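Local coordinates for protein NADPH-flavin oxidoreductase (Vibrio parahaemolyticus serotype O3:K6, PDB 5UU6) that probably uses bound flavin mononucleotide to pass electrons from NADPH to flavins or nitro compounds, as a member of the Frp/NfsA-like nitroreductase family, at residues Lys59-Leu63 against Val73-Phe79; Cys83-Gln87 against Leu148-Thr152. All coordinates share one frame. Where two conformers were deposited one is given. Residues are numbered along the deposited sequence.

Contact 1 (Lys59-Leu63 against Val73-Phe79); sequences KRSQL and VESAAEF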
loop_
_atom_site.group_PDB
_atom_site.type_symbol
_atom_site.label_atom_id
_atom_site.label_comp_id
_atom_site.label_asym_id
_atom_site.label_seq_id
_atom_site.Cartn_x
_atom_site.Cartn_y
_atom_site.Cartn_z
ATOM N N LYS A 59 2.171 24.271 -11.688
ATOM C CA LYS A 59 2.760 23.098 -11.039
ATOM C C LYS A 59 2.259 21.813 -11.679
ATOM O O LYS A 59 3.012 20.850 -11.827
ATOM C CB LYS A 59 2.460 23.090 -9.539
ATOM C CG LYS A 59 3.101 24.217 -8.755
ATOM C CD LYS A 59 2.870 23.968 -7.276
ATOM C CE LYS A 59 3.846 24.710 -6.411
ATOM N NZ LYS A 59 4.067 23.979 -5.145
ATOM N N ARG A 60 0.982 21.770 -12.040
ATOM C CA ARG A 60 0.465 20.630 -12.779
ATOM C C ARG A 60 1.269 20.395 -14.052
ATOM O O ARG A 60 1.661 19.262 -14.350
ATOM C CB ARG A 60 -1.024 20.864 -13.088
ATOM C CG ARG A 60 -1.818 19.586 -13.180
ATOM C CD ARG A 60 -1.954 18.822 -11.837
ATOM N NE ARG A 60 -3.272 19.075 -11.223
ATOM C CZ ARG A 60 -4.434 18.706 -11.762
ATOM N NH1 ARG A 60 -4.470 18.030 -12.911
ATOM N NH2 ARG A 60 -5.568 18.994 -11.133
ATOM N N SER A 61 1.564 21.465 -14.793
ATOM C CA SER A 61 2.386 21.343 -15.993
ATOM C C SER A 61 3.764 20.785 -15.666
ATOM O O SER A 61 4.260 19.877 -16.342
ATOM C CB SER A 61 2.539 22.708 -16.667
ATOM O OG SER A 61 2.968 22.499 -17.974
ATOM N N GLN A 62 4.414 21.359 -14.655
ATOM C CA GLN A 62 5.735 20.891 -14.248
ATOM C C GLN A 62 5.688 19.427 -13.845
ATOM O O GLN A 62 6.537 18.627 -14.261
ATOM C CB GLN A 62 6.253 21.749 -13.097
ATOM C CG GLN A 62 6.789 23.092 -13.560
ATOM C CD GLN A 62 8.066 22.935 -14.372
ATOM O OE1 GLN A 62 9.147 22.712 -13.815
ATOM N NE2 GLN A 62 7.945 23.030 -15.700
ATOM N N LEU A 63 4.677 19.053 -13.056
ATOM C CA LEU A 63 4.581 17.672 -12.583
ATOM C C LEU A 63 4.365 16.734 -13.752
ATOM O O LEU A 63 4.901 15.616 -13.781
ATOM C CB LEU A 63 3.451 17.542 -11.560
ATOM C CG LEU A 63 3.791 18.155 -10.187
ATOM C CD1 LEU A 63 2.565 18.353 -9.342
ATOM C CD2 LEU A 63 4.824 17.298 -9.426
ATOM N N VAL A 73 -1.518 13.809 -16.226
ATOM C CA VAL A 73 -1.242 14.517 -14.988
ATOM C C VAL A 73 -1.853 15.914 -15.042
ATOM O O VAL A 73 -2.432 16.404 -14.058
ATOM C CB VAL A 73 0.273 14.565 -14.725
ATOM C CG1 VAL A 73 0.554 15.498 -13.576
ATOM C CG2 VAL A 73 0.835 13.149 -14.440
ATOM N N GLU A 74 -1.761 16.563 -16.213
ATOM C CA GLU A 74 -2.206 17.941 -16.381
ATOM C C GLU A 74 -3.706 18.010 -16.654
ATOM O O GLU A 74 -4.393 18.910 -16.158
ATOM C CB GLU A 74 -1.382 18.594 -17.507
ATOM C CG GLU A 74 -1.624 20.067 -17.720
ATOM C CD GLU A 74 -0.522 20.754 -18.551
ATOM O OE1 GLU A 74 0.334 20.051 -19.141
ATOM O OE2 GLU A 74 -0.519 22.008 -18.595
ATOM N N SER A 75 -4.241 17.046 -17.385
ATOM C CA SER A 75 -5.642 17.064 -17.742
ATOM C C SER A 75 -6.550 16.438 -16.684
ATOM O O SER A 75 -7.762 16.643 -16.749
ATOM C CB SER A 75 -5.846 16.348 -19.083
ATOM O OG SER A 75 -5.737 14.947 -18.911
ATOM N N ALA A 76 -6.031 15.723 -15.693
ATOM C CA ALA A 76 -6.949 15.158 -14.705
ATOM C C ALA A 76 -7.652 16.256 -13.917
ATOM O O ALA A 76 -7.094 17.332 -13.666
ATOM C CB ALA A 76 -6.224 14.241 -13.728
ATOM N N ALA A 77 -8.886 15.949 -13.497
ATOM C CA ALA A 77 -9.639 16.867 -12.654
ATOM C C ALA A 77 -8.892 17.154 -11.361
ATOM O O ALA A 77 -8.793 18.312 -10.937
ATOM C CB ALA A 77 -11.026 16.290 -12.360
ATOM N N GLU A 78 -8.354 16.115 -10.716
ATOM C CA GLU A 78 -7.580 16.314 -9.505
ATOM C C GLU A 78 -6.313 15.476 -9.571
ATOM O O GLU A 78 -6.274 14.420 -10.214
ATOM C CB GLU A 78 -8.415 16.018 -8.248
ATOM C CG GLU A 78 -9.664 16.928 -8.179
ATOM C CD GLU A 78 -9.387 18.196 -7.395
ATOM O OE1 GLU A 78 -10.192 19.148 -7.494
ATOM O OE2 GLU A 78 -8.357 18.245 -6.686
ATOM N N PHE A 79 -5.262 15.987 -8.932
ATOM C CA PHE A 79 -3.980 15.313 -8.876
ATOM C C PHE A 79 -3.470 15.345 -7.448
ATOM O O PHE A 79 -3.234 16.426 -6.885
ATOM C CB PHE A 79 -2.948 15.951 -9.817
ATOM C CG PHE A 79 -1.653 15.168 -9.889
ATOM C CD1 PHE A 79 -1.653 13.886 -10.414
ATOM C CD2 PHE A 79 -0.480 15.687 -9.410
ATOM C CE1 PHE A 79 -0.494 13.140 -10.500
ATOM C CE2 PHE A 79 0.698 14.954 -9.497
ATOM C CZ PHE A 79 0.684 13.679 -10.046
#
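Arg60 runs its side chain out of helix 57-66 and over the turn that joins helix 72-75 to strand 78-85, losing 138 Å² of its surface to that segment. Its guanidinium meets backbone carbonyls near its own plane: NH1 of Arg60 donates to O of Ala76 at 2.8 Å (N-H...O angle 168°) and to O of Val73 at 2.8 Å (148°), while NH2 of Arg60 adds weak bonds to O of Ala76 at 3.4 Å and O of Ala77 at 3.3 Å. One guanidinium thus joins three carbonyls, from Val73 on the helix to Ala76, the first residue to leave helical backbone angles, and Ala77 after it. One face of the guanidinium lies against CB of Phe79, 3.4 Å from NE of Arg60, and NE itself bonds to the carbonyl of Val54. A turn further along the helix, Leu63 completes the apolar side, with its CB 4.1 Å from CG1 of Val73 and its CD1 3.9 Å from CE2 of Phe79; Val142 and Leu145 of helix 139-145 also pack on Leu63. The carboxylate of Glu78 forms a salt bridge with Arg53. Where the strand starts, Ala77 and Glu78 both face Leu160, a classic beta bulge. Just before it, a buried arginine hydrogen-bonds to the carbonyls of a helix-to-strand connection in the nitroreductase fold.

Contact 2 (Cys83-Gln87 against Leu148-Thr152); sequences CIDYQ and LPQNT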
loop_
_atom_site.group_PDB
_atom_site.type_symbol
_atom_site.label_atom_id
_atom_site.label_comp_id
_atom_site.label_asym_id
_atom_site.label_seq_id
_atom_site.Cartn_x
_atom_site.Cartn_y
_atom_site.Cartn_z
ATOM N N CYS A 83 2.831 11.117 0.006
ATOM C CA CYS A 83 4.145 11.280 0.593
ATOM C C CYS A 83 4.240 10.558 1.919
ATOM O O CYS A 83 3.305 10.601 2.715
ATOM C CB CYS A 83 4.463 12.768 0.867
ATOM S SG CYS A 83 4.147 13.833 -0.576
ATOM N N ILE A 84 5.406 9.961 2.182
ATOM C CA ILE A 84 5.769 9.593 3.550
ATOM C C ILE A 84 5.963 10.848 4.391
ATOM O O ILE A 84 6.614 11.815 3.960
ATOM C CB ILE A 84 7.063 8.765 3.530
ATOM C CG1 ILE A 84 6.831 7.476 2.777
ATOM C CG2 ILE A 84 7.546 8.502 4.966
ATOM C CD1 ILE A 84 8.145 6.695 2.565
ATOM N N ASP A 85 5.438 10.845 5.614
ATOM C CA ASP A 85 5.540 12.034 6.467
ATOM C C ASP A 85 5.900 11.601 7.885
ATOM O O ASP A 85 5.037 11.106 8.618
ATOM C CB ASP A 85 4.240 12.855 6.449
ATOM C CG ASP A 85 4.398 14.247 7.088
ATOM O OD1 ASP A 85 5.291 14.437 7.956
ATOM O OD2 ASP A 85 3.595 15.153 6.757
ATOM N N TYR A 86 7.177 11.767 8.252
ATOM C CA TYR A 86 7.614 11.762 9.644
ATOM C C TYR A 86 7.939 13.173 10.139
ATOM O O TYR A 86 8.508 13.339 11.224
ATOM C CB TYR A 86 8.811 10.819 9.830
ATOM C CG TYR A 86 8.372 9.375 9.644
ATOM C CD1 TYR A 86 7.767 8.693 10.670
ATOM C CD2 TYR A 86 8.532 8.718 8.412
ATOM C CE1 TYR A 86 7.339 7.386 10.500
ATOM C CE2 TYR A 86 8.088 7.409 8.222
ATOM C CZ TYR A 86 7.504 6.747 9.266
ATOM O OH TYR A 86 7.048 5.438 9.109
ATOM N N GLN A 87 7.596 14.198 9.356
ATOM C CA GLN A 87 7.849 15.558 9.802
ATOM C C GLN A 87 6.816 16.023 10.818
ATOM O O GLN A 87 7.167 16.778 11.734
ATOM C CB GLN A 87 7.917 16.517 8.616
ATOM C CG GLN A 87 8.186 17.995 9.013
ATOM C CD GLN A 87 9.377 18.191 9.941
ATOM O OE1 GLN A 87 9.227 18.721 11.025
ATOM N NE2 GLN A 87 10.564 17.785 9.510
ATOM N N LEU A 148 8.676 20.105 0.113
ATOM C CA LEU A 148 8.636 19.151 1.221
ATOM C C LEU A 148 9.801 19.385 2.184
ATOM O O LEU A 148 10.937 19.596 1.744
ATOM C CB LEU A 148 8.688 17.724 0.705
ATOM C CG LEU A 148 7.625 17.361 -0.325
ATOM C CD1 LEU A 148 7.852 15.916 -0.696
ATOM C CD2 LEU A 148 6.245 17.561 0.291
ATOM N N PRO A 149 9.550 19.337 3.494
ATOM C CA PRO A 149 10.634 19.410 4.478
ATOM C C PRO A 149 11.387 18.086 4.607
ATOM O O PRO A 149 11.076 17.079 3.979
ATOM C CB PRO A 149 9.896 19.733 5.779
ATOM C CG PRO A 149 8.573 19.039 5.625
ATOM C CD PRO A 149 8.236 19.164 4.138
ATOM N N GLN A 150 12.408 18.112 5.450
ATOM C CA GLN A 150 13.068 16.894 5.878
ATOM C C GLN A 150 12.067 15.939 6.523
ATOM O O GLN A 150 11.012 16.349 7.026
ATOM C CB GLN A 150 14.197 17.249 6.857
ATOM C CG GLN A 150 15.360 17.984 6.189
ATOM C CD GLN A 150 15.963 17.179 5.039
ATOM O OE1 GLN A 150 15.708 17.465 3.867
ATOM N NE2 GLN A 150 16.744 16.163 5.372
ATOM N N ASN A 151 12.387 14.645 6.468
ATOM C CA ASN A 151 11.561 13.568 7.028
ATOM C C ASN A 151 10.287 13.318 6.233
ATOM O O ASN A 151 9.377 12.658 6.730
ATOM C CB ASN A 151 11.190 13.826 8.505
ATOM C CG ASN A 151 12.357 13.610 9.464
ATOM O OD1 ASN A 151 13.507 13.445 9.052
ATOM N ND2 ASN A 151 12.051 13.584 10.759
ATOM N N THR A 152 10.178 13.849 5.018
ATOM C CA THR A 152 9.081 13.531 4.106
ATOM C C THR A 152 9.683 13.185 2.747
ATOM O O THR A 152 10.806 13.594 2.434
ATOM C CB THR A 152 8.085 14.697 3.952
ATOM O OG1 THR A 152 8.731 15.785 3.274
ATOM C CG2 THR A 152 7.658 15.201 5.282
#
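Gln87, Asn151 and Thr152 bury the most surface here, 76, 65 and 59 Å² respectively, and together they describe how the end of strand 78-85 meets the turn leading into strand 152-161. The Gln87 side chain lies along that turn: its NE2 donates to O of Gln150 at 2.9 Å with a nearly straight N-H...O angle of 171°, its CG rests 3.6 Å from CG of Pro149, and its CB is 3.6 Å from CG2 of Thr152. The polar part of Asn151 in this contact is its carbonyl, O of Asn151 accepting from N of Tyr86 at 2.8 Å (156°), while CB of Asn151 lies 4.1 Å from CB of Tyr86. Its phi/psi of 72/14 is the left-handed conformation expected at the third position of a type II turn, here running from Pro149 to Thr152. That turn is also bridged by the side chain of Thr152, whose OG1 donates to O of Pro149 at 2.8 Å. Thr152 pairs with Asp85 as an antiparallel non-hydrogen-bonded pair, CA to CA 4.5 Å, and CA of Thr152 approaches O of Ile84 at 3.0 Å in a CA-H...O contact. On the face shared by these two side chains, OD1 of Asp85 lies 3.7 Å from CG2 of Thr152; OD2 of Asp85 bonds to Ser50 and to Tyr184 of the second subunit, which also packs on Gln87 and Pro149. Tyr86 occupies the N-cap position of helix 87-92. The arrangement is the end of an antiparallel strand pair, where a type II turn feeds one strand and a helix follows the other, at the subunit interface of this dimeric flavoprotein.

Strand 78-85 ties the two contacts together: contact 1 lies at its beginning and contact 2 at its end, with centres 22 Å apart and no touch beyond the adjoining sequence. Along the chain they come in series, contact 1 closing over a short separation of 10 residues before contact 2 opens and spans 61. Contact 1 therefore fixes helix 57-66 locally against the strand's entry, whereas contact 2 brings in the far later strand 152-161, its neighbour in the four-stranded antiparallel sheet. Neither Val73 nor Tyr86 touches flavin with its side chain, these being about 7 and 10 Å from a bound FMN, so both contacts belong to the scaffold near the cofactor sites.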